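Local coordinates for GDSL-like protein (Roseburia intestinalis L1-82, PDB 6HFZ) that removes acetyl groups from acetylated mannans as a two-domain esterase of a gut bacterium, and probably acts through the SGNH-hydrolase mechanism of its GDSL family, at residues C266-K276 / T353-V364; N233-H241 / L282-Q292. One frame throughout, in Å; residues are numbered along the deposited sequence.

Contact 1. Residues C266-K276 / T353-V364; sequences CFKHGWTASKK and THENDAVPFYLV
The hydroxyl of Tyr362 has two partners: Gly270 N donates to Tyr362 OH at 3.2 Å with an N-H...O angle of 157°, and Asp256 OD2, outside the two segments, makes a second hydrogen bond with it. With CG anti to the backbone N (chi1 -159°), the tyrosine ring leans over the loop 266-270. Phe267 CB sits over the centre of one ring face, 3.9 Å from the centroid, a CH-pi contact, while Trp271 O lies above the opposite face, nearer the rim. Thr272 CG2 reaches Tyr362 CD2 at 3.4 Å. The ring is thus held by its faces and its polar end. Beyond it, Val364 CG2 meets the edge of the Phe267 ring at CD1, and Arg294 makes a cation-pi contact with the same phenylalanine. The backbones pair through Trp271 with Leu363 and Ala273 with Phe361, each a hydrogen-bonded pair with bonds in both directions; Leu363 N to Trp271 O is 2.9 Å. Trp271 and Leu363 share a face of the sheet, where Trp271 CE3 packs on Leu363 CD2 at 3.9 Å. Gly270 comes so close to Leu363 O that a CB would clash there. Past the strands a water donates to both Ser274 O and Asp357 OD2, and Thr353 CG2 rests against Ser274 O. The pairs Trp271-Leu363, Thr272-Tyr362 (non-hydrogen-bonded) and Ala273-Phe361 make a short antiparallel beta ladder between strands 271-273 and 361-370 in the all-beta part of this esterase.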
loop_
_atom_site.group_PDB
_atom_site.type_symbol
_atom_site.label_atom_id
_atom_site.label_comp_id
_atom_site.label_asym_id
_atom_site.label_seq_id
_atom_site.Cartn_x
_atom_site.Cartn_y
_atom_site.Cartn_z
ATOM N N CYS A 266 9.223 8.670 -4.614
ATOM C CA CYS A 266 8.261 8.993 -3.596
ATOM C C CYS A 266 8.687 10.208 -2.758
ATOM O O CYS A 266 7.834 10.763 -2.071
ATOM C CB CYS A 266 7.962 7.771 -2.744
ATOM S SG CYS A 266 9.435 7.037 -2.009
ATOM N N PHE A 267 9.930 10.689 -2.886
ATOM C CA PHE A 267 10.289 11.949 -2.168
ATOM C C PHE A 267 10.093 13.131 -3.127
ATOM O O PHE A 267 11.060 13.678 -3.665
ATOM C CB PHE A 267 11.659 11.803 -1.517
ATOM C CG PHE A 267 11.798 10.562 -0.672
ATOM C CD1 PHE A 267 11.057 10.446 0.491
ATOM C CD2 PHE A 267 12.566 9.484 -1.083
ATOM C CE1 PHE A 267 11.130 9.309 1.267
ATOM C CE2 PHE A 267 12.649 8.333 -0.288
ATOM C CZ PHE A 267 11.932 8.256 0.880
ATOM N N LYS A 268 8.812 13.420 -3.385
ATOM C CA LYS A 268 8.351 14.503 -4.213
ATOM C C LYS A 268 7.132 15.124 -3.562
ATOM O O LYS A 268 6.452 14.464 -2.763
ATOM C CB LYS A 268 7.977 14.022 -5.625
ATOM C CG LYS A 268 9.137 13.550 -6.483
ATOM C CD LYS A 268 10.061 14.663 -6.926
ATOM C CE LYS A 268 11.349 14.169 -7.567
ATOM N NZ LYS A 268 12.221 13.509 -6.593
ATOM N N HIS A 269 6.824 16.376 -3.961
ATOM C CA HIS A 269 5.636 17.167 -3.601
ATOM C C HIS A 269 5.649 17.645 -2.144
ATOM O O HIS A 269 4.642 18.154 -1.651
ATOM C CB HIS A 269 4.328 16.398 -3.876
ATOM C CG HIS A 269 4.154 16.046 -5.319
ATOM N ND1 HIS A 269 4.856 16.715 -6.309
ATOM C CD2 HIS A 269 3.373 15.137 -5.947
ATOM C CE1 HIS A 269 4.504 16.204 -7.500
ATOM N NE2 HIS A 269 3.605 15.266 -7.320
ATOM N N GLY A 270 6.784 17.465 -1.479
ATOM C CA GLY A 270 6.890 17.858 -0.106
ATOM C C GLY A 270 7.827 19.035 0.074
ATOM O O GLY A 270 7.858 19.967 -0.725
ATOM N N TRP A 271 8.577 19.010 1.176
ATOM C CA TRP A 271 9.357 20.142 1.594
ATOM C C TRP A 271 10.671 19.618 2.165
ATOM O O TRP A 271 10.714 18.542 2.777
ATOM C CB TRP A 271 8.646 20.975 2.668
ATOM C CG TRP A 271 7.274 21.477 2.416
ATOM C CD1 TRP A 271 6.916 22.701 1.927
ATOM C CD2 TRP A 271 6.056 20.762 2.679
ATOM N NE1 TRP A 271 5.562 22.812 1.909
ATOM C CE2 TRP A 271 5.001 21.631 2.340
ATOM C CE3 TRP A 271 5.761 19.479 3.172
ATOM C CZ2 TRP A 271 3.668 21.276 2.488
ATOM C CZ3 TRP A 271 4.439 19.130 3.306
ATOM C CH2 TRP A 271 3.409 20.017 2.988
ATOM N N THR A 272 11.746 20.407 2.043
ATOM C CA THR A 272 13.037 20.020 2.573
ATOM C C THR A 272 13.539 21.076 3.560
ATOM O O THR A 272 13.113 22.200 3.452
ATOM C CB THR A 272 14.098 19.825 1.492
ATOM O OG1 THR A 272 14.207 21.034 0.751
ATOM C CG2 THR A 272 13.731 18.674 0.579
ATOM N N ALA A 273 14.460 20.656 4.442
ATOM C CA ALA A 273 15.137 21.555 5.424
ATOM C C ALA A 273 16.525 21.015 5.799
ATOM O O ALA A 273 16.692 19.817 5.998
ATOM C CB ALA A 273 14.257 21.706 6.647
ATOM N N SER A 274 17.501 21.925 6.005
ATOM C CA SER A 274 18.867 21.543 6.332
ATOM C C SER A 274 19.364 22.115 7.675
ATOM O O SER A 274 20.429 21.683 8.130
ATOM C CB SER A 274 19.833 21.995 5.239
ATOM O OG SER A 274 19.474 21.425 3.979
ATOM N N LYS A 275 18.675 23.115 8.224
ATOM C CA LYS A 275 19.197 23.867 9.393
ATOM C C LYS A 275 18.330 23.719 10.643
ATOM O O LYS A 275 17.114 23.796 10.588
ATOM C CB LYS A 275 19.313 25.336 9.040
ATOM C CG LYS A 275 20.362 25.578 7.975
ATOM C CD LYS A 275 20.522 27.022 7.681
ATOM C CE LYS A 275 21.493 27.259 6.535
ATOM N NZ LYS A 275 21.516 28.696 6.180
ATOM N N LYS A 276 19.014 23.575 11.783
ATOM C CA LYS A 276 18.335 23.547 13.090
ATOM C C LYS A 276 17.373 24.726 13.191
ATOM O O LYS A 276 17.693 25.855 12.816
ATOM C CB LYS A 276 19.350 23.537 14.241
ATOM C CG LYS A 276 18.707 23.325 15.614
ATOM C CD LYS A 276 19.683 22.975 16.712
ATOM C CE LYS A 276 19.023 22.979 18.074
ATOM N NZ LYS A 276 19.964 22.525 19.120
ATOM N N THR A 353 20.972 18.701 13.651
ATOM C CA THR A 353 21.674 18.726 12.386
ATOM C C THR A 353 23.141 18.385 12.635
ATOM O O THR A 353 23.595 18.423 13.789
ATOM C CB THR A 353 21.587 20.075 11.660
ATOM O OG1 THR A 353 22.172 21.113 12.472
ATOM C CG2 THR A 353 20.156 20.378 11.260
ATOM N N HIS A 354 23.833 18.035 11.546
ATOM C CA HIS A 354 25.209 17.673 11.588
ATOM C C HIS A 354 25.932 18.386 10.454
ATOM O O HIS A 354 25.388 18.524 9.360
ATOM C CB HIS A 354 25.410 16.149 11.509
ATOM C CG HIS A 354 24.499 15.376 12.400
ATOM N ND1 HIS A 354 23.216 15.037 12.016
ATOM C CD2 HIS A 354 24.673 14.886 13.645
ATOM C CE1 HIS A 354 22.649 14.338 12.981
ATOM N NE2 HIS A 354 23.518 14.233 13.989
ATOM N N GLU A 355 27.169 18.828 10.738
ATOM C CA GLU A 355 27.942 19.593 9.765
ATOM C C GLU A 355 28.039 18.793 8.458
ATOM O O GLU A 355 27.935 19.348 7.355
ATOM C CB GLU A 355 29.320 19.921 10.352
ATOM C CG GLU A 355 29.722 21.372 10.163
ATOM C CD GLU A 355 29.775 21.843 8.719
ATOM O OE1 GLU A 355 29.364 22.997 8.471
ATOM O OE2 GLU A 355 30.226 21.061 7.848
ATOM N N ASN A 356 28.187 17.475 8.604
ATOM C CA ASN A 356 28.412 16.552 7.495
ATOM C C ASN A 356 27.108 15.847 7.051
ATOM O O ASN A 356 27.169 14.732 6.557
ATOM C CB ASN A 356 29.477 15.518 7.883
ATOM C CG ASN A 356 29.141 14.694 9.114
ATOM O OD1 ASN A 356 28.486 15.172 10.045
ATOM N ND2 ASN A 356 29.610 13.454 9.138
ATOM N N ASP A 357 25.931 16.456 7.231
ATOM C CA ASP A 357 24.667 15.771 6.849
ATOM C C ASP A 357 24.709 15.456 5.348
ATOM O O ASP A 357 25.023 16.327 4.549
ATOM C CB ASP A 357 23.433 16.613 7.202
ATOM C CG ASP A 357 22.936 16.394 8.625
ATOM O OD1 ASP A 357 23.226 15.322 9.207
ATOM O OD2 ASP A 357 22.287 17.295 9.160
ATOM N N ALA A 358 24.404 14.201 4.987
ATOM C CA ALA A 358 24.481 13.707 3.569
ATOM C C ALA A 358 23.292 14.220 2.750
ATOM O O ALA A 358 23.345 14.387 1.518
ATOM C CB ALA A 358 24.524 12.195 3.578
ATOM N N VAL A 359 22.172 14.415 3.449
ATOM C CA VAL A 359 20.919 14.800 2.841
ATOM C C VAL A 359 20.186 15.732 3.803
ATOM O O VAL A 359 20.357 15.678 5.023
ATOM C CB VAL A 359 20.013 13.580 2.550
ATOM C CG1 VAL A 359 20.609 12.621 1.529
ATOM C CG2 VAL A 359 19.622 12.840 3.819
ATOM N N PRO A 360 19.291 16.564 3.267
ATOM C CA PRO A 360 18.372 17.338 4.091
ATOM C C PRO A 360 17.258 16.416 4.605
ATOM O O PRO A 360 17.112 15.282 4.140
ATOM C CB PRO A 360 17.776 18.356 3.131
ATOM C CG PRO A 360 17.842 17.661 1.793
ATOM C CD PRO A 360 19.089 16.805 1.832
ATOM N N PHE A 361 16.497 16.912 5.585
ATOM C CA PHE A 361 15.277 16.238 6.008
ATOM C C PHE A 361 14.237 16.405 4.882
ATOM O O PHE A 361 14.121 17.480 4.339
ATOM C CB PHE A 361 14.807 16.841 7.334
ATOM C CG PHE A 361 13.698 16.066 7.988
ATOM C CD1 PHE A 361 12.380 16.242 7.590
ATOM C CD2 PHE A 361 13.986 15.124 8.969
ATOM C CE1 PHE A 361 11.363 15.500 8.191
ATOM C CE2 PHE A 361 12.978 14.323 9.494
ATOM C CZ PHE A 361 11.666 14.547 9.136
ATOM N N TYR A 362 13.506 15.333 4.521
ATOM C CA TYR A 362 12.415 15.425 3.511
ATOM C C TYR A 362 11.076 15.117 4.204
ATOM O O TYR A 362 10.807 13.974 4.555
ATOM C CB TYR A 362 12.659 14.490 2.308
ATOM C CG TYR A 362 11.861 14.931 1.092
ATOM C CD1 TYR A 362 10.488 14.805 1.059
ATOM C CD2 TYR A 362 12.484 15.530 -0.004
ATOM C CE1 TYR A 362 9.746 15.281 -0.019
ATOM C CE2 TYR A 362 11.773 15.952 -1.118
ATOM C CZ TYR A 362 10.396 15.857 -1.109
ATOM O OH TYR A 362 9.685 16.337 -2.176
ATOM N N LEU A 363 10.231 16.136 4.327
ATOM C CA LEU A 363 8.852 16.002 4.810
ATOM C C LEU A 363 7.941 15.787 3.593
ATOM O O LEU A 363 7.763 16.664 2.747
ATOM C CB LEU A 363 8.504 17.267 5.605
ATOM C CG LEU A 363 7.093 17.320 6.172
ATOM C CD1 LEU A 363 6.838 16.186 7.186
ATOM C CD2 LEU A 363 6.825 18.665 6.834
ATOM N N VAL A 364 7.396 14.563 3.455
ATOM C CA VAL A 364 6.650 14.217 2.271
ATOM C C VAL A 364 5.197 14.712 2.401
ATOM O O VAL A 364 4.631 15.313 1.489
ATOM C CB VAL A 364 6.708 12.705 1.993
ATOM C CG1 VAL A 364 5.785 12.312 0.831
ATOM C CG2 VAL A 364 8.148 12.221 1.793
HETATM O O HOH W 1 21.946 19.606 7.537
#

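Contact 2. Residues N233-H241 / L282-Q292; sequences NTYEKSIRH and LDVEGCNISVQ
With CG anti to its carbonyl carbon (chi1 -51°), Asn288 sends its amide toward Thr234, whose OG1 stands between the backbone N and the carbonyl carbon and receives it. The bond from Asn288 ND2 to Thr234 OG1 is 2.8 Å long and almost straight, at 176°, with the hydroxyl oxygen in the amide plane. Thr234 OG1 also hydrogen-bonds to Glu119 OE2, and Asn288 OD1 accepts from His338 N, which fixes which way round the amide lies. The Tyr235 ring spreads beneath that amide: Asn288 ND2 stands 3.2 Å above the centre of one ring face, the amide lying tilted over the ring with the two planes 26° apart. Tyr235 OH is hydrogen-bonded to Glu337 OE2. An alanine here would remove the face on which the amide rests and would probably leave Glu337 without its phenolic mate. Cys287 SG fills in beside Thr234 CB at 3.8 Å. At the far end of the strand the His241 ring lies across Val284, with Val284 CG2 over its face, 4.2 Å from the centroid, a CH-pi contact. Water 3 bridges His241 NE2 and Glu285 O, while the other ring nitrogen, ND1, bonds to Asp245 OD2. A further water, accepting from Arg240 NH1 and donating to Gln292 OE1, links those side chains. Strand 237-241 runs nearly antiparallel to 282-286, their axes 8.6 Å apart, and the His241 side chain and a water reach side chain and backbone of the other strand. Between strands 279-286 and 288-295, Cys287 and Asn288 both face Ser369, a classic beta bulge. Thr234 and Tyr235 reach helix 115-129 of the GDSL-family region, and at His241-Val284 two antiparallel sheets meet as in a beta sandwich.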
loop_
_atom_site.group_PDB
_atom_site.type_symbol
_atom_site.label_atom_id
_atom_site.label_comp_id
_atom_site.label_asym_id
_atom_site.label_seq_id
_atom_site.Cartn_x
_atom_site.Cartn_y
_atom_site.Cartn_z
ATOM N N ASN A 233 -13.372 2.560 11.328
ATOM C CA ASN A 233 -13.273 2.986 9.956
ATOM C C ASN A 233 -12.934 4.484 9.859
ATOM O O ASN A 233 -13.470 5.181 9.017
ATOM C CB ASN A 233 -14.537 2.660 9.174
ATOM C CG ASN A 233 -14.403 2.951 7.706
ATOM O OD1 ASN A 233 -13.372 2.627 7.096
ATOM N ND2 ASN A 233 -15.420 3.599 7.146
ATOM N N THR A 234 -11.990 4.952 10.681
ATOM C CA THR A 234 -11.655 6.374 10.711
ATOM C C THR A 234 -10.578 6.769 9.685
ATOM O O THR A 234 -10.051 7.890 9.768
ATOM C CB THR A 234 -11.311 6.808 12.142
ATOM O OG1 THR A 234 -10.102 6.233 12.604
ATOM C CG2 THR A 234 -12.408 6.473 13.130
ATOM N N TYR A 235 -10.207 5.875 8.753
ATOM C CA TYR A 235 -9.174 6.188 7.734
ATOM C C TYR A 235 -9.771 6.237 6.321
ATOM O O TYR A 235 -9.056 6.600 5.393
ATOM C CB TYR A 235 -7.974 5.235 7.802
ATOM C CG TYR A 235 -7.108 5.441 9.017
ATOM C CD1 TYR A 235 -7.373 4.767 10.184
ATOM C CD2 TYR A 235 -6.044 6.341 9.026
ATOM C CE1 TYR A 235 -6.598 4.949 11.315
ATOM C CE2 TYR A 235 -5.236 6.511 10.133
ATOM C CZ TYR A 235 -5.520 5.810 11.284
ATOM O OH TYR A 235 -4.787 5.989 12.421
ATOM N N GLU A 236 -11.069 5.956 6.152
ATOM C CA GLU A 236 -11.657 5.931 4.825
ATOM C C GLU A 236 -11.509 7.274 4.102
ATOM O O GLU A 236 -11.269 7.306 2.884
ATOM C CB GLU A 236 -13.114 5.482 4.820
ATOM C CG GLU A 236 -13.605 5.080 3.424
ATOM C CD GLU A 236 -15.059 4.612 3.286
ATOM O OE1 GLU A 236 -15.561 4.581 2.128
ATOM O OE2 GLU A 236 -15.670 4.281 4.322
ATOM N N LYS A 237 -11.688 8.377 4.820
ATOM C CA LYS A 237 -11.311 9.671 4.302
ATOM C C LYS A 237 -9.906 9.976 4.835
ATOM O O LYS A 237 -9.724 10.155 6.025
ATOM C CB LYS A 237 -12.338 10.739 4.712
ATOM C CG LYS A 237 -11.977 12.100 4.150
ATOM C CD LYS A 237 -13.024 13.201 4.244
ATOM C CE LYS A 237 -12.514 14.455 3.547
ATOM N NZ LYS A 237 -13.017 15.687 4.204
ATOM N N SER A 238 -8.916 9.966 3.951
ATOM C CA SER A 238 -7.521 10.185 4.299
ATOM C C SER A 238 -6.937 11.177 3.300
ATOM O O SER A 238 -6.871 10.874 2.120
ATOM C CB SER A 238 -6.703 8.895 4.306
ATOM O OG SER A 238 -6.985 8.061 5.426
ATOM N N ILE A 239 -6.607 12.391 3.772
ATOM C CA ILE A 239 -6.245 13.477 2.880
ATOM C C ILE A 239 -4.778 13.841 3.082
ATOM O O ILE A 239 -4.399 14.212 4.149
ATOM C CB ILE A 239 -7.191 14.665 3.128
ATOM C CG1 ILE A 239 -8.618 14.335 2.689
ATOM C CG2 ILE A 239 -6.660 15.931 2.456
ATOM C CD1 ILE A 239 -8.762 14.032 1.230
ATOM N N ARG A 240 -3.935 13.704 2.060
ATOM C CA ARG A 240 -2.562 14.166 2.213
ATOM C C ARG A 240 -2.500 15.693 2.060
ATOM O O ARG A 240 -3.120 16.257 1.147
ATOM C CB ARG A 240 -1.640 13.621 1.130
ATOM C CG ARG A 240 -1.164 12.207 1.337
ATOM C CD ARG A 240 -0.356 11.735 0.137
ATOM N NE ARG A 240 -1.122 11.654 -1.111
ATOM C CZ ARG A 240 -0.609 11.192 -2.248
ATOM N NH1 ARG A 240 0.639 10.759 -2.270
ATOM N NH2 ARG A 240 -1.351 11.142 -3.342
ATOM N N HIS A 241 -1.730 16.324 2.922
ATOM C CA HIS A 241 -1.383 17.764 2.866
ATOM C C HIS A 241 0.060 17.828 2.370
ATOM O O HIS A 241 0.994 17.377 3.067
ATOM C CB HIS A 241 -1.597 18.440 4.226
ATOM C CG HIS A 241 -3.011 18.416 4.671
ATOM N ND1 HIS A 241 -3.856 19.525 4.535
ATOM C CD2 HIS A 241 -3.768 17.424 5.188
ATOM C CE1 HIS A 241 -5.044 19.216 4.984
ATOM N NE2 HIS A 241 -5.028 17.945 5.378
ATOM N N LEU A 282 1.021 23.605 9.389
ATOM C CA LEU A 282 -0.059 23.137 8.571
ATOM C C LEU A 282 -1.323 23.092 9.416
ATOM O O LEU A 282 -1.256 22.691 10.566
ATOM C CB LEU A 282 0.207 21.699 8.100
ATOM C CG LEU A 282 1.520 21.425 7.387
ATOM C CD1 LEU A 282 2.610 20.961 8.320
ATOM C CD2 LEU A 282 1.304 20.407 6.267
ATOM N N ASP A 283 -2.455 23.391 8.776
ATOM C CA ASP A 283 -3.786 23.107 9.259
ATOM C C ASP A 283 -4.239 21.759 8.685
ATOM O O ASP A 283 -4.263 21.586 7.476
ATOM C CB ASP A 283 -4.785 24.170 8.784
ATOM C CG ASP A 283 -4.571 25.561 9.370
ATOM O OD1 ASP A 283 -3.901 25.663 10.414
ATOM O OD2 ASP A 283 -5.088 26.534 8.770
ATOM N N VAL A 284 -4.585 20.815 9.570
ATOM C CA VAL A 284 -4.934 19.457 9.152
ATOM C C VAL A 284 -6.201 19.014 9.884
ATOM O O VAL A 284 -6.158 18.778 11.090
ATOM C CB VAL A 284 -3.782 18.468 9.393
ATOM C CG1 VAL A 284 -4.170 17.085 8.863
ATOM C CG2 VAL A 284 -2.451 18.962 8.789
ATOM N N GLU A 285 -7.283 18.852 9.116
ATOM C CA GLU A 285 -8.577 18.397 9.612
ATOM C C GLU A 285 -8.617 16.857 9.706
ATOM O O GLU A 285 -8.179 16.134 8.788
ATOM C CB GLU A 285 -9.708 18.885 8.705
ATOM C CG GLU A 285 -11.078 18.777 9.355
ATOM C CD GLU A 285 -12.222 19.536 8.674
ATOM O OE1 GLU A 285 -13.341 19.497 9.209
ATOM O OE2 GLU A 285 -11.997 20.171 7.626
ATOM N N GLY A 286 -9.176 16.371 10.811
ATOM C CA GLY A 286 -9.485 14.955 11.011
ATOM C C GLY A 286 -9.428 14.577 12.480
ATOM O O GLY A 286 -9.090 15.393 13.315
ATOM N N CYS A 287 -9.721 13.304 12.781
ATOM C CA CYS A 287 -9.501 12.748 14.108
ATOM C C CYS A 287 -8.169 12.009 14.194
ATOM O O CYS A 287 -7.721 11.710 15.321
ATOM C CB CYS A 287 -10.633 11.827 14.549
ATOM S SG CYS A 287 -10.877 10.373 13.501
ATOM N N ASN A 288 -7.570 11.672 13.042
ATOM C CA ASN A 288 -6.245 11.027 13.004
ATOM C C ASN A 288 -5.266 11.943 12.261
ATOM O O ASN A 288 -5.659 12.570 11.292
ATOM C CB ASN A 288 -6.257 9.658 12.296
ATOM C CG ASN A 288 -7.323 8.707 12.801
ATOM O OD1 ASN A 288 -7.610 8.686 13.993
ATOM N ND2 ASN A 288 -7.956 7.962 11.901
ATOM N N ILE A 289 -4.013 11.945 12.708
ATOM C CA ILE A 289 -2.913 12.630 12.045
ATOM C C ILE A 289 -1.740 11.671 11.917
ATOM O O ILE A 289 -1.299 11.091 12.894
ATOM C CB ILE A 289 -2.486 13.880 12.812
ATOM C CG1 ILE A 289 -3.663 14.830 13.073
ATOM C CG2 ILE A 289 -1.336 14.548 12.090
ATOM C CD1 ILE A 289 -4.168 15.498 11.850
ATOM N N SER A 290 -1.157 11.629 10.719
ATOM C CA SER A 290 0.017 10.868 10.481
ATOM C C SER A 290 0.999 11.709 9.647
ATOM O O SER A 290 0.631 12.700 9.015
ATOM C CB SER A 290 -0.330 9.524 9.884
ATOM O OG SER A 290 -0.636 9.625 8.477
ATOM N N VAL A 291 2.261 11.319 9.662
ATOM C CA VAL A 291 3.272 12.098 8.931
ATOM C C VAL A 291 4.163 11.160 8.122
ATOM O O VAL A 291 4.576 10.093 8.601
ATOM C CB VAL A 291 4.086 12.940 9.922
ATOM C CG1 VAL A 291 4.809 12.070 10.946
ATOM C CG2 VAL A 291 5.108 13.821 9.222
ATOM N N GLN A 292 4.464 11.579 6.880
ATOM C CA GLN A 292 5.356 10.847 6.023
ATOM C C GLN A 292 6.669 11.618 5.851
ATOM O O GLN A 292 6.637 12.816 5.613
ATOM C CB GLN A 292 4.744 10.669 4.639
ATOM C CG GLN A 292 3.632 9.639 4.550
ATOM C CD GLN A 292 3.288 9.481 3.082
ATOM O OE1 GLN A 292 2.820 10.438 2.451
ATOM N NE2 GLN A 292 3.577 8.309 2.528
HETATM O O HOH W 2 2.767 10.989 -0.401
HETATM O O HOH W 3 -7.182 16.623 6.350
#

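In the fold
Strand 361-370 ties the two contacts together: in contact 1 it pairs directly with 271-273, 288-295 flanks it there on its other edge, and 237-241 pairs further along, the last two belonging to contact 2. The two meet where Val364 N probably bonds to Gln292 O, where Leu363 CD1 packs on Val291 CG2, and where Trp271 CH2 touches the carbonyl of His241. Contact 1 is only partly buried, its centre about 24 Å from that of the chain, and combines backbone pairing with the buried Tyr362 ring. Contact 2, about 16 Å from the chain centre, is buried and depends on side chains and bridging waters; its residues also touch helices 84-96 and 115-129.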